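Long-range contacts in phage terminase large subunit (Thermus phage P7426, PDB 4ZNK), which probably acts as the ATP-driven motor that moves viral DNA into empty capsids and as the endonuclease that cuts the genome, this chain being the N-terminal ATPase domain: residues 111-116 / 127-132; 61-66 / 147-152; 67-72 / 133-138. All coordinates share one frame; numbering follows the deposited sequence.

Interaction 1 of 3, residues 111-116 / 127-132; sequences LVHHYD and VATSEF
H113 and T129 meet side by side across the antiparallel beta hairpin made by strands 109-115 and 126-136, whose short segments run at 164° to each other. The two residues are a non-hydrogen-bonded antiparallel pair (CA atoms of H113 and T129 4.3 Å apart), which leaves the side chains to make the polar link: H113 ND1 and T129 OG1 are hydrogen-bonded at 2.7 Å, with the hydroxyl at the ring edge and in its plane. T129 sets OG1 beside its own backbone N (chi1 -66°), turning it to the imidazole, while its methyl CG2 also lies near the ring at 3.4 Å from H113 ND1. The far nitrogen, H113 NE2, bonds to Q102 of the next strand, 99-104, so both ring nitrogens are engaged and the rotation of the imidazole is fixed.

On the same face L111 and E131 run alongside each other. The branch L111 CD2 rests 3.7 Å from E131 CG, against the aliphatic part of an extended side chain whose carboxylate goes on to a salt bridge with R109 and a hydrogen bond with Q67.

V112, H114, A128 and S130 point to the other face. The H114 ring lies obliquely to S130 OG, and the two do not bond to each other: H114 NE2 and S130 OG both reach the carbonyl of L60, in the last turn of helix 48-62, and S130 OG also takes the N-H of G65. V112 pairs with S130 through two backbone bonds.

Toward the loop that joins the two strands the register slips. V127 and A128 both face H114 in a classic beta bulge: V127 N donates to H114 O at 2.7 Å, whereas A128 N makes only a weak bond of 3.4 Å to that same H114 O.

Interaction 2 of 3, residues 61-66 / 147-152; sequences FARPGS and TLDFVI
R63 and D149 form a salt bridge between the type II beta turn R63-S66, which follows helix 48-62, and the entrance to strand 150-154, the strand that carries the predicted Walker B motif of this P-loop ATPase domain. R63 NH1 donates to D149 OD1 at 3.0 Å with an N-H...O angle of 179°. The acceptor lies in the guanidinium plane, yet the arginine meets the oxygen from above the carboxylate, 56° out of its plane. A bend at chi3 carries the guanidinium round to the acid. One water bridges the pair a second time, accepting from R63 NH2 and donating to D149 OD1.

Each charge has a further partner. E59 of helix 48-62 pairs with R63 NH1, while D149 OD2 is bound by R175 and by the backbone N of Q67; the carboxylate is thus gripped at both oxygens, which would be expected to favour its ionised form.

Beside the salt bridge, S66 holds OG anti to its backbone N (chi1 -174°), where it bonds to E59. Against D149 this hydroxyl makes packing contacts instead, with S66 OG 3.2 Å from D149 CB. The turn itself is closed by S66 N donating to R63 O. Next to these lies F150, whose ring meets W178 and reaches the serine with its rim: S66 OG sits in the ring plane, 3.5 Å from F150 CE2.

Interaction 3 of 3, residues 67-72 / 133-138; sequences QGWIIA and RGKSAD
R133 continues the parallel pairing of strands 126-136 and 67-72: its N-H donates to G68 O at 3.1 Å, and its carbonyl accepts from I70 N. R133 CB lies 3.8 Å from W69 CD1, but the side chain then leads away and ends on the carbonyl of R107.

G134 comes next, its CA 3.8 Å from I70 CG2.

K135 lies across the indole of W69. Its CG stands 3.7 Å above the ring plane, toward the rim, in a CH-pi contact measuring 4.0 Å from K135 CG to the centroid of the five-membered ring. The bend at chi2 (-71°) keeps the chain over the tryptophan, bringing K135 CE to 3.8 Å from W69 CE2 before NZ bonds to the carbonyl of N142. K135 CB also touches I71 CG1.

Beyond S136, which pairs with A72, the last bond is A137 N to A72 O at 2.8 Å.

The two short segments run parallel, their axes 35° apart, as neighbouring strands do in the twisted sheet core of P-loop NTPases; I70 lies about 4 Å, between side chains, from magnesium-binding D154.

Overall arrangement
From the N terminus, helix 48-62 leads through the turn R63-S66 into strand 67-72, so the first halves of interactions 2 and 3 are consecutive. After helix 75-93 and strand 99-104 the chain enters strand 109-115, and the hairpin of interaction 1 closes the shortest loop. Strand 126-136 then runs on to pair with 67-72, closing interaction 3 around interaction 1. Last, 147-152 returns to 61-66, and interaction 2 encloses both others; none cross. E131 joins all three, its backbone N bonding to S66 O and its O to G68 N. Together they tie the antiparallel hairpin to the parallel strands 67-72 and 150-154 of one mixed sheet.

Interaction 1 of 3, residues 111-116 / 127-132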
ATOM      1  N   LEU A 111       2.258 -16.709  -6.950  1.00 16.10           N
ATOM      2  CA  LEU A 111       3.614 -17.213  -6.677  1.00 21.10           C
ATOM      3  C   LEU A 111       4.537 -16.810  -7.794  1.00 19.59           C
ATOM      4  O   LEU A 111       4.156 -16.821  -8.963  1.00 21.72           O
ATOM      5  CB  LEU A 111       3.634 -18.747  -6.519  1.00 16.37           C
ATOM      6  CG  LEU A 111       2.718 -19.385  -5.467  1.00 23.54           C
ATOM      7  CD1 LEU A 111       2.691 -20.892  -5.687  1.00 34.97           C
ATOM      8  CD2 LEU A 111       3.181 -19.084  -4.059  1.00 27.81           C
ATOM      9  N   VAL A 112       5.762 -16.426  -7.436  1.00 18.87           N
ATOM     10  CA  VAL A 112       6.772 -16.146  -8.430  1.00 17.01           C
ATOM     11  C   VAL A 112       7.954 -17.060  -8.059  1.00 19.26           C
ATOM     12  O   VAL A 112       8.627 -16.829  -7.050  1.00 18.69           O
ATOM     13  CB  VAL A 112       7.194 -14.654  -8.467  1.00 17.85           C
ATOM     14  CG1 VAL A 112       8.266 -14.427  -9.523  1.00 20.06           C
ATOM     15  CG2 VAL A 112       5.989 -13.745  -8.757  1.00 21.07           C
ATOM     16  N   HIS A 113       8.155 -18.104  -8.854  1.00 19.06           N
ATOM     17  CA  HIS A 113       9.240 -19.069  -8.632  1.00 20.41           C
ATOM     18  C   HIS A 113      10.510 -18.520  -9.235  1.00 23.03           C
ATOM     19  O   HIS A 113      10.492 -18.070 -10.377  1.00 22.02           O
ATOM     20  CB  HIS A 113       8.908 -20.421  -9.259  1.00 27.61           C
ATOM     21  CG  HIS A 113       7.639 -21.015  -8.746  1.00 26.14           C
ATOM     22  ND1 HIS A 113       7.493 -21.436  -7.444  1.00 26.75           N
ATOM     23  CD2 HIS A 113       6.443 -21.215  -9.344  1.00 22.51           C
ATOM     24  CE1 HIS A 113       6.267 -21.898  -7.271  1.00 28.16           C
ATOM     25  NE2 HIS A 113       5.611 -21.773  -8.410  1.00 23.90           N
ATOM     26  N   HIS A 114      11.611 -18.585  -8.484  1.00 20.44           N
ATOM     27  CA  HIS A 114      12.871 -18.075  -8.947  1.00 18.67           C
ATOM     28  C   HIS A 114      13.780 -19.274  -9.165  1.00 21.07           C
ATOM     29  O   HIS A 114      13.865 -20.131  -8.294  1.00 20.64           O
ATOM     30  CB  HIS A 114      13.486 -17.119  -7.929  1.00 23.15           C
ATOM     31  CG  HIS A 114      12.881 -15.754  -7.926  1.00 20.81           C
ATOM     32  ND1 HIS A 114      13.472 -14.671  -8.552  1.00 19.88           N
ATOM     33  CD2 HIS A 114      11.748 -15.288  -7.359  1.00 20.52           C
ATOM     34  CE1 HIS A 114      12.720 -13.602  -8.374  1.00 23.79           C
ATOM     35  NE2 HIS A 114      11.665 -13.949  -7.656  1.00 20.34           N
ATOM     36  N   TYR A 115      14.431 -19.324 -10.318  1.00 21.37           N
ATOM     37  CA  TYR A 115      15.316 -20.436 -10.663  1.00 22.04           C
ATOM     38  C   TYR A 115      16.766 -19.964 -10.722  1.00 29.47           C
ATOM     39  O   TYR A 115      17.048 -18.752 -10.821  1.00 20.30           O
ATOM     40  CB  TYR A 115      14.896 -21.042 -11.999  1.00 22.62           C
ATOM     41  CG  TYR A 115      13.626 -21.854 -11.909  1.00 30.25           C
ATOM     42  CD1 TYR A 115      13.673 -23.237 -11.899  1.00 32.78           C
ATOM     43  CD2 TYR A 115      12.370 -21.237 -11.820  1.00 29.18           C
ATOM     44  CE1 TYR A 115      12.526 -23.990 -11.808  1.00 33.13           C
ATOM     45  CE2 TYR A 115      11.208 -21.994 -11.726  1.00 32.82           C
ATOM     46  CZ  TYR A 115      11.301 -23.369 -11.721  1.00 34.11           C
ATOM     47  OH  TYR A 115      10.177 -24.143 -11.634  1.00 41.87           O
ATOM     48  N   ASP A 116      17.694 -20.918 -10.708  1.00 29.51           N
ATOM     49  CA  ASP A 116      19.118 -20.591 -10.704  1.00 28.01           C
ATOM     50  C   ASP A 116      19.656 -20.285 -12.112  1.00 32.55           C
ATOM     51  O   ASP A 116      20.830 -20.002 -12.293  1.00 31.19           O
ATOM     52  CB  ASP A 116      19.901 -21.741 -10.064  1.00 31.68           C
ATOM     53  CG  ASP A 116      19.920 -23.012 -10.924  1.00 44.03           C
ATOM     54  OD1 ASP A 116      19.165 -23.113 -11.914  1.00 29.95           O
ATOM     55  OD2 ASP A 116      20.706 -23.925 -10.594  1.00 50.23           O
ATOM     56  N   VAL A 127      15.245 -21.922  -6.730  1.00 22.92           N
ATOM     57  CA  VAL A 127      15.983 -21.501  -5.534  1.00 21.89           C
ATOM     58  C   VAL A 127      15.133 -20.788  -4.493  1.00 29.69           C
ATOM     59  O   VAL A 127      15.502 -20.721  -3.320  1.00 24.01           O
ATOM     60  CB  VAL A 127      17.170 -20.611  -5.928  1.00 28.94           C
ATOM     61  CG1 VAL A 127      18.180 -21.449  -6.703  1.00 34.68           C
ATOM     62  CG2 VAL A 127      16.726 -19.423  -6.756  1.00 32.47           C
ATOM     63  N   ALA A 128      13.979 -20.272  -4.897  1.00 24.90           N
ATOM     64  CA  ALA A 128      13.105 -19.625  -3.947  1.00 24.13           C
ATOM     65  C   ALA A 128      11.790 -19.345  -4.630  1.00 19.10           C
ATOM     66  O   ALA A 128      11.751 -19.248  -5.855  1.00 20.86           O
ATOM     67  CB  ALA A 128      13.728 -18.314  -3.415  1.00 20.48           C
ATOM     68  N   THR A 129      10.729 -19.257  -3.831  1.00 21.39           N
ATOM     69  CA  THR A 129       9.403 -18.888  -4.314  1.00 22.59           C
ATOM     70  C   THR A 129       8.842 -17.691  -3.529  1.00 22.67           C
ATOM     71  O   THR A 129       8.624 -17.767  -2.323  1.00 23.23           O
ATOM     72  CB  THR A 129       8.426 -20.085  -4.212  1.00 26.52           C
ATOM     73  OG1 THR A 129       8.843 -21.106  -5.112  1.00 23.08           O
ATOM     74  CG2 THR A 129       7.005 -19.664  -4.586  1.00 23.80           C
ATOM     75  N   SER A 130       8.632 -16.574  -4.216  1.00 20.68           N
ATOM     76  CA  SER A 130       8.021 -15.409  -3.591  1.00 17.61           C
ATOM     77  C   SER A 130       6.517 -15.592  -3.609  1.00 21.33           C
ATOM     78  O   SER A 130       6.007 -16.275  -4.496  1.00 20.30           O
ATOM     79  CB  SER A 130       8.391 -14.132  -4.320  1.00 18.19           C
ATOM     80  OG  SER A 130       9.796 -14.065  -4.473  1.00 15.93           O
ATOM     81  N   GLU A 131       5.820 -15.019  -2.625  1.00 16.90           N
ATOM     82  CA  GLU A 131       4.369 -15.191  -2.542  1.00 18.01           C
ATOM     83  C   GLU A 131       3.639 -13.914  -2.173  1.00 17.58           C
ATOM     84  O   GLU A 131       4.143 -13.084  -1.432  1.00 18.78           O
ATOM     85  CB  GLU A 131       4.038 -16.308  -1.536  1.00 20.62           C
ATOM     86  CG  GLU A 131       2.547 -16.648  -1.389  1.00 23.88           C
ATOM     87  CD  GLU A 131       2.296 -17.670  -0.289  1.00 36.30           C
ATOM     88  OE1 GLU A 131       3.270 -18.099   0.359  1.00 47.61           O
ATOM     89  OE2 GLU A 131       1.130 -18.053  -0.065  1.00 33.51           O
ATOM     90  N   PHE A 132       2.432 -13.763  -2.720  1.00 15.15           N
ATOM     91  CA  PHE A 132       1.593 -12.598  -2.450  1.00 16.49           C
ATOM     92  C   PHE A 132       0.170 -13.089  -2.357  1.00 18.13           C
ATOM     93  O   PHE A 132      -0.293 -13.812  -3.244  1.00 19.94           O
ATOM     94  CB  PHE A 132       1.740 -11.526  -3.556  1.00 16.21           C
ATOM     95  CG  PHE A 132       1.002 -10.244  -3.280  1.00 19.69           C
ATOM     96  CD1 PHE A 132       1.301  -9.463  -2.158  1.00 16.62           C
ATOM     97  CD2 PHE A 132       0.032  -9.793  -4.164  1.00 17.21           C
ATOM     98  CE1 PHE A 132       0.636  -8.283  -1.919  1.00 21.97           C
ATOM     99  CE2 PHE A 132      -0.646  -8.605  -3.917  1.00 16.05           C
ATOM    100  CZ  PHE A 132      -0.332  -7.848  -2.812  1.00 19.59           C
TER

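Interaction 2 of 3, residues 61-66 / 147-152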
ATOM      1  N   PHE A  61       9.998  -9.787  -7.120  1.00 16.82           N
ATOM      2  CA  PHE A  61      11.082  -9.998  -8.066  1.00 14.64           C
ATOM      3  C   PHE A  61      12.466  -9.664  -7.520  1.00 18.81           C
ATOM      4  O   PHE A  61      13.416 -10.345  -7.848  1.00 21.64           O
ATOM      5  CB  PHE A  61      10.832  -9.206  -9.350  1.00 16.26           C
ATOM      6  CG  PHE A  61       9.901  -9.902 -10.288  1.00 17.45           C
ATOM      7  CD1 PHE A  61      10.389 -10.730 -11.291  1.00 23.27           C
ATOM      8  CD2 PHE A  61       8.536  -9.755 -10.159  1.00 19.28           C
ATOM      9  CE1 PHE A  61       9.521 -11.388 -12.153  1.00 21.12           C
ATOM     10  CE2 PHE A  61       7.661 -10.419 -11.019  1.00 19.81           C
ATOM     11  CZ  PHE A  61       8.148 -11.226 -12.007  1.00 23.49           C
ATOM     12  N   ALA A  62      12.595  -8.628  -6.699  1.00 17.94           N
ATOM     13  CA  ALA A  62      13.917  -8.201  -6.269  1.00 19.95           C
ATOM     14  C   ALA A  62      14.421  -9.003  -5.087  1.00 19.61           C
ATOM     15  O   ALA A  62      15.607  -9.038  -4.845  1.00 20.33           O
ATOM     16  CB  ALA A  62      13.910  -6.754  -5.920  1.00 17.10           C
ATOM     17  N   ARG A  63      13.510  -9.632  -4.357  1.00 19.58           N
ATOM     18  CA  ARG A  63      13.841 -10.350  -3.144  1.00 20.05           C
ATOM     19  C   ARG A  63      13.245 -11.743  -3.197  1.00 18.29           C
ATOM     20  O   ARG A  63      12.182 -11.991  -2.628  1.00 17.06           O
ATOM     21  CB  ARG A  63      13.344  -9.587  -1.917  1.00 19.93           C
ATOM     22  CG  ARG A  63      13.914  -8.169  -1.823  1.00 23.31           C
ATOM     23  CD  ARG A  63      13.621  -7.470  -0.498  1.00 25.14           C
ATOM     24  NE  ARG A  63      14.307  -8.117   0.618  1.00 22.30           N
ATOM     25  CZ  ARG A  63      13.735  -8.891   1.540  1.00 24.42           C
ATOM     26  NH1 ARG A  63      12.423  -9.122   1.540  1.00 23.01           N
ATOM     27  NH2 ARG A  63      14.486  -9.429   2.494  1.00 26.35           N
ATOM     28  N   PRO A  64      13.933 -12.659  -3.879  1.00 17.49           N
ATOM     29  CA  PRO A  64      13.402 -14.014  -4.056  1.00 18.03           C
ATOM     30  C   PRO A  64      13.033 -14.675  -2.743  1.00 22.00           C
ATOM     31  O   PRO A  64      13.830 -14.681  -1.789  1.00 20.63           O
ATOM     32  CB  PRO A  64      14.557 -14.758  -4.738  1.00 21.38           C
ATOM     33  CG  PRO A  64      15.319 -13.665  -5.471  1.00 22.01           C
ATOM     34  CD  PRO A  64      15.208 -12.459  -4.592  1.00 19.22           C
ATOM     35  N   GLY A  65      11.834 -15.241  -2.716  1.00 16.84           N
ATOM     36  CA  GLY A  65      11.276 -15.836  -1.520  1.00 18.40           C
ATOM     37  C   GLY A  65      10.492 -14.877  -0.632  1.00 19.49           C
ATOM     38  O   GLY A  65       9.906 -15.306   0.358  1.00 18.78           O
ATOM     39  N   SER A  66      10.465 -13.585  -0.954  1.00 18.07           N
ATOM     40  CA  SER A  66       9.674 -12.652  -0.151  1.00 19.47           C
ATOM     41  C   SER A  66       8.189 -13.057  -0.146  1.00 18.32           C
ATOM     42  O   SER A  66       7.657 -13.469  -1.176  1.00 18.36           O
ATOM     43  CB  SER A  66       9.807 -11.221  -0.676  1.00 19.39           C
ATOM     44  OG  SER A  66       9.151 -10.326   0.206  1.00 26.27           O
ATOM     45  N   THR A 147       4.294 -15.797   8.496  1.00 22.65           N
ATOM     46  CA  THR A 147       5.579 -15.121   8.606  1.00 21.28           C
ATOM     47  C   THR A 147       5.819 -14.375   7.302  1.00 22.27           C
ATOM     48  O   THR A 147       5.892 -15.005   6.254  1.00 24.61           O
ATOM     49  CB  THR A 147       6.714 -16.140   8.864  1.00 25.03           C
ATOM     50  OG1 THR A 147       6.470 -16.810  10.107  1.00 27.00           O
ATOM     51  CG2 THR A 147       8.061 -15.466   8.878  1.00 26.38           C
ATOM     52  N   LEU A 148       5.927 -13.045   7.369  1.00 20.39           N
ATOM     53  CA  LEU A 148       5.858 -12.203   6.172  1.00 22.49           C
ATOM     54  C   LEU A 148       6.973 -11.168   6.115  1.00 17.34           C
ATOM     55  O   LEU A 148       7.442 -10.696   7.133  1.00 19.38           O
ATOM     56  CB  LEU A 148       4.499 -11.468   6.107  1.00 19.78           C
ATOM     57  CG  LEU A 148       3.255 -12.337   6.003  1.00 21.96           C
ATOM     58  CD1 LEU A 148       2.008 -11.468   5.939  1.00 18.82           C
ATOM     59  CD2 LEU A 148       3.305 -13.227   4.799  1.00 18.93           C
ATOM     60  N   ASP A 149       7.377 -10.827   4.897  1.00 19.67           N
ATOM     61  CA  ASP A 149       8.287  -9.718   4.645  1.00 18.43           C
ATOM     62  C   ASP A 149       7.581  -8.373   4.573  1.00 18.86           C
ATOM     63  O   ASP A 149       8.171  -7.354   4.907  1.00 18.12           O
ATOM     64  CB  ASP A 149       9.039  -9.926   3.329  1.00 15.15           C
ATOM     65  CG  ASP A 149       9.973 -11.106   3.379  1.00 24.44           C
ATOM     66  OD1 ASP A 149      11.168 -10.878   3.632  1.00 25.52           O
ATOM     67  OD2 ASP A 149       9.514 -12.245   3.152  1.00 23.16           O
ATOM     68  N   PHE A 150       6.345  -8.356   4.096  1.00 15.80           N
ATOM     69  CA  PHE A 150       5.650  -7.086   3.934  1.00 14.02           C
ATOM     70  C   PHE A 150       4.139  -7.262   3.975  1.00 16.85           C
ATOM     71  O   PHE A 150       3.617  -8.331   3.642  1.00 17.58           O
ATOM     72  CB  PHE A 150       6.054  -6.398   2.618  1.00 13.57           C
ATOM     73  CG  PHE A 150       5.616  -7.150   1.342  1.00 19.50           C
ATOM     74  CD1 PHE A 150       4.501  -6.746   0.622  1.00 17.66           C
ATOM     75  CD2 PHE A 150       6.347  -8.221   0.862  1.00 16.35           C
ATOM     76  CE1 PHE A 150       4.113  -7.424  -0.551  1.00 18.43           C
ATOM     77  CE2 PHE A 150       5.981  -8.898  -0.312  1.00 17.75           C
ATOM     78  CZ  PHE A 150       4.863  -8.500  -1.014  1.00 19.47           C
ATOM     79  N   VAL A 151       3.451  -6.209   4.403  1.00 18.78           N
ATOM     80  CA  VAL A 151       2.002  -6.141   4.297  1.00 20.56           C
ATOM     81  C   VAL A 151       1.598  -4.778   3.759  1.00 16.75           C
ATOM     82  O   VAL A 151       2.232  -3.758   4.068  1.00 18.72           O
ATOM     83  CB  VAL A 151       1.270  -6.375   5.657  1.00 18.21           C
ATOM     84  CG1 VAL A 151       1.515  -7.787   6.174  1.00 20.26           C
ATOM     85  CG2 VAL A 151       1.670  -5.323   6.678  1.00 21.71           C
ATOM     86  N   ILE A 152       0.554  -4.788   2.937  1.00 19.65           N
ATOM     87  CA  ILE A 152      -0.133  -3.585   2.493  1.00 18.51           C
ATOM     88  C   ILE A 152      -1.544  -3.596   3.066  1.00 15.77           C
ATOM     89  O   ILE A 152      -2.284  -4.556   2.866  1.00 18.70           O
ATOM     90  CB  ILE A 152      -0.214  -3.509   0.964  1.00 17.16           C
ATOM     91  CG1 ILE A 152       1.179  -3.413   0.344  1.00 21.35           C
ATOM     92  CG2 ILE A 152      -1.078  -2.335   0.517  1.00 19.23           C
ATOM     93  CD1 ILE A 152       1.223  -4.054  -1.005  1.00 20.45           C
TER
HETATM   94  O   HOH W   1      13.867 -11.213   4.497  1.00 32.29           O

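Interaction 3 of 3, residues 67-72 / 133-138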
ATOM      1  N   GLN A  67       7.546 -12.932   1.016  1.00 16.57           N
ATOM      2  CA  GLN A  67       6.119 -13.203   1.181  1.00 18.86           C
ATOM      3  C   GLN A  67       5.408 -11.992   1.750  1.00 17.38           C
ATOM      4  O   GLN A  67       5.899 -11.327   2.686  1.00 16.67           O
ATOM      5  CB  GLN A  67       5.899 -14.411   2.097  1.00 19.93           C
ATOM      6  CG  GLN A  67       6.579 -15.692   1.588  1.00 21.78           C
ATOM      7  CD  GLN A  67       6.459 -16.811   2.586  1.00 32.87           C
ATOM      8  OE1 GLN A  67       7.142 -16.814   3.605  1.00 29.19           O
ATOM      9  NE2 GLN A  67       5.570 -17.753   2.315  1.00 27.91           N
ATOM     10  N   GLY A  68       4.239 -11.695   1.197  1.00 18.23           N
ATOM     11  CA  GLY A  68       3.446 -10.610   1.730  1.00 15.85           C
ATOM     12  C   GLY A  68       1.976 -10.745   1.447  1.00 20.15           C
ATOM     13  O   GLY A  68       1.557 -11.614   0.683  1.00 18.40           O
ATOM     14  N   TRP A  69       1.211  -9.861   2.078  1.00 16.11           N
ATOM     15  CA  TRP A  69      -0.226  -9.794   1.946  1.00 19.56           C
ATOM     16  C   TRP A  69      -0.646  -8.401   1.583  1.00 18.11           C
ATOM     17  O   TRP A  69       0.001  -7.439   2.002  1.00 16.88           O
ATOM     18  CB  TRP A  69      -0.948 -10.122   3.252  1.00 20.13           C
ATOM     19  CG  TRP A  69      -0.891 -11.529   3.740  1.00 20.57           C
ATOM     20  CD1 TRP A  69      -0.429 -12.631   3.078  1.00 26.82           C
ATOM     21  CD2 TRP A  69      -1.315 -11.979   5.027  1.00 18.19           C
ATOM     22  NE1 TRP A  69      -0.544 -13.741   3.884  1.00 23.96           N
ATOM     23  CE2 TRP A  69      -1.096 -13.369   5.080  1.00 23.60           C
ATOM     24  CE3 TRP A  69      -1.854 -11.337   6.142  1.00 22.12           C
ATOM     25  CZ2 TRP A  69      -1.397 -14.133   6.213  1.00 23.86           C
ATOM     26  CZ3 TRP A  69      -2.167 -12.101   7.260  1.00 27.82           C
ATOM     27  CH2 TRP A  69      -1.932 -13.480   7.284  1.00 22.38           C
ATOM     28  N   ILE A  70      -1.744  -8.293   0.838  1.00 18.38           N
ATOM     29  CA  ILE A  70      -2.523  -7.062   0.815  1.00 19.55           C
ATOM     30  C   ILE A  70      -3.817  -7.394   1.553  1.00 16.00           C
ATOM     31  O   ILE A  70      -4.490  -8.386   1.254  1.00 19.63           O
ATOM     32  CB  ILE A  70      -2.783  -6.506  -0.620  1.00 16.31           C
ATOM     33  CG1 ILE A  70      -3.622  -5.215  -0.568  1.00 20.39           C
ATOM     34  CG2 ILE A  70      -3.403  -7.552  -1.533  1.00 16.02           C
ATOM     35  CD1 ILE A  70      -5.162  -5.409  -0.513  1.00 17.55           C
ATOM     36  N   ILE A  71      -4.100  -6.599   2.575  1.00 16.35           N
ATOM     37  CA  ILE A  71      -5.317  -6.736   3.383  1.00 17.31           C
ATOM     38  C   ILE A  71      -6.196  -5.514   3.181  1.00 17.21           C
ATOM     39  O   ILE A  71      -5.732  -4.376   3.307  1.00 19.63           O
ATOM     40  CB  ILE A  71      -5.007  -6.889   4.890  1.00 17.87           C
ATOM     41  CG1 ILE A  71      -3.990  -8.015   5.100  1.00 25.73           C
ATOM     42  CG2 ILE A  71      -6.294  -7.212   5.669  1.00 24.16           C
ATOM     43  CD1 ILE A  71      -2.762  -7.570   5.843  1.00 42.48           C
ATOM     44  N   ALA A  72      -7.461  -5.757   2.866  1.00 19.19           N
ATOM     45  CA  ALA A  72      -8.462  -4.697   2.724  1.00 18.85           C
ATOM     46  C   ALA A  72      -9.689  -5.044   3.589  1.00 23.72           C
ATOM     47  O   ALA A  72      -9.760  -6.147   4.135  1.00 20.72           O
ATOM     48  CB  ALA A  72      -8.837  -4.533   1.253  1.00 18.95           C
ATOM     49  N   ARG A 133      -0.513 -12.699  -1.286  1.00 16.55           N
ATOM     50  CA  ARG A 133      -1.925 -13.022  -1.131  1.00 19.39           C
ATOM     51  C   ARG A 133      -2.781 -11.808  -0.856  1.00 20.22           C
ATOM     52  O   ARG A 133      -2.355 -10.833  -0.223  1.00 18.86           O
ATOM     53  CB  ARG A 133      -2.112 -14.047  -0.003  1.00 21.50           C
ATOM     54  CG  ARG A 133      -1.356 -15.343  -0.275  1.00 22.84           C
ATOM     55  CD  ARG A 133      -1.837 -16.471   0.553  1.00 29.39           C
ATOM     56  NE  ARG A 133      -3.160 -16.909   0.129  1.00 36.61           N
ATOM     57  CZ  ARG A 133      -3.672 -18.106   0.388  1.00 37.29           C
ATOM     58  NH1 ARG A 133      -4.887 -18.401  -0.050  1.00 38.04           N
ATOM     59  NH2 ARG A 133      -2.969 -19.010   1.066  1.00 34.66           N
ATOM     60  N   GLY A 134      -4.012 -11.880  -1.341  1.00 21.37           N
ATOM     61  CA  GLY A 134      -5.045 -10.944  -0.935  1.00 18.94           C
ATOM     62  C   GLY A 134      -5.860 -11.499   0.243  1.00 23.84           C
ATOM     63  O   GLY A 134      -6.227 -12.672   0.260  1.00 21.61           O
ATOM     64  N   LYS A 135      -6.132 -10.640   1.224  1.00 18.71           N
ATOM     65  CA  LYS A 135      -6.758 -11.020   2.480  1.00 19.69           C
ATOM     66  C   LYS A 135      -7.819 -10.006   2.820  1.00 19.34           C
ATOM     67  O   LYS A 135      -7.830  -8.886   2.295  1.00 19.24           O
ATOM     68  CB  LYS A 135      -5.732 -11.088   3.629  1.00 19.04           C
ATOM     69  CG  LYS A 135      -4.722 -12.184   3.483  1.00 21.06           C
ATOM     70  CD  LYS A 135      -5.381 -13.539   3.704  1.00 27.66           C
ATOM     71  CE  LYS A 135      -4.375 -14.688   3.683  1.00 26.80           C
ATOM     72  NZ  LYS A 135      -5.012 -15.979   4.033  1.00 32.39           N
ATOM     73  N   SER A 136      -8.705 -10.386   3.725  1.00 21.61           N
ATOM     74  CA  SER A 136      -9.816  -9.530   4.078  1.00 25.79           C
ATOM     75  C   SER A 136      -9.915  -9.398   5.580  1.00 24.10           C
ATOM     76  O   SER A 136      -9.915 -10.390   6.293  1.00 28.14           O
ATOM     77  CB  SER A 136     -11.120 -10.083   3.521  1.00 31.27           C
ATOM     78  OG  SER A 136     -12.199  -9.293   3.981  1.00 33.59           O
ATOM     79  N   ALA A 137     -10.033  -8.167   6.048  1.00 25.94           N
ATOM     80  CA  ALA A 137     -10.175  -7.910   7.476  1.00 28.96           C
ATOM     81  C   ALA A 137     -11.518  -8.423   8.027  1.00 38.40           C
ATOM     82  O   ALA A 137     -11.647  -8.618   9.232  1.00 36.04           O
ATOM     83  CB  ALA A 137     -10.017  -6.411   7.762  1.00 30.15           C
ATOM     84  N   ASP A 138     -12.501  -8.664   7.158  1.00 31.04           N
ATOM     85  CA  ASP A 138     -13.797  -9.181   7.625  1.00 41.45           C
ATOM     86  C   ASP A 138     -13.853 -10.706   7.522  1.00 41.37           C
ATOM     87  O   ASP A 138     -14.885 -11.307   7.771  1.00 46.19           O
ATOM     88  CB  ASP A 138     -14.970  -8.530   6.866  1.00 41.48           C
ATOM     89  CG  ASP A 138     -15.101  -8.993   5.416  1.00 44.03           C
ATOM     90  OD1 ASP A 138     -14.291  -9.809   4.916  1.00 49.25           O
ATOM     91  OD2 ASP A 138     -16.048  -8.512   4.754  1.00 51.63           O
TER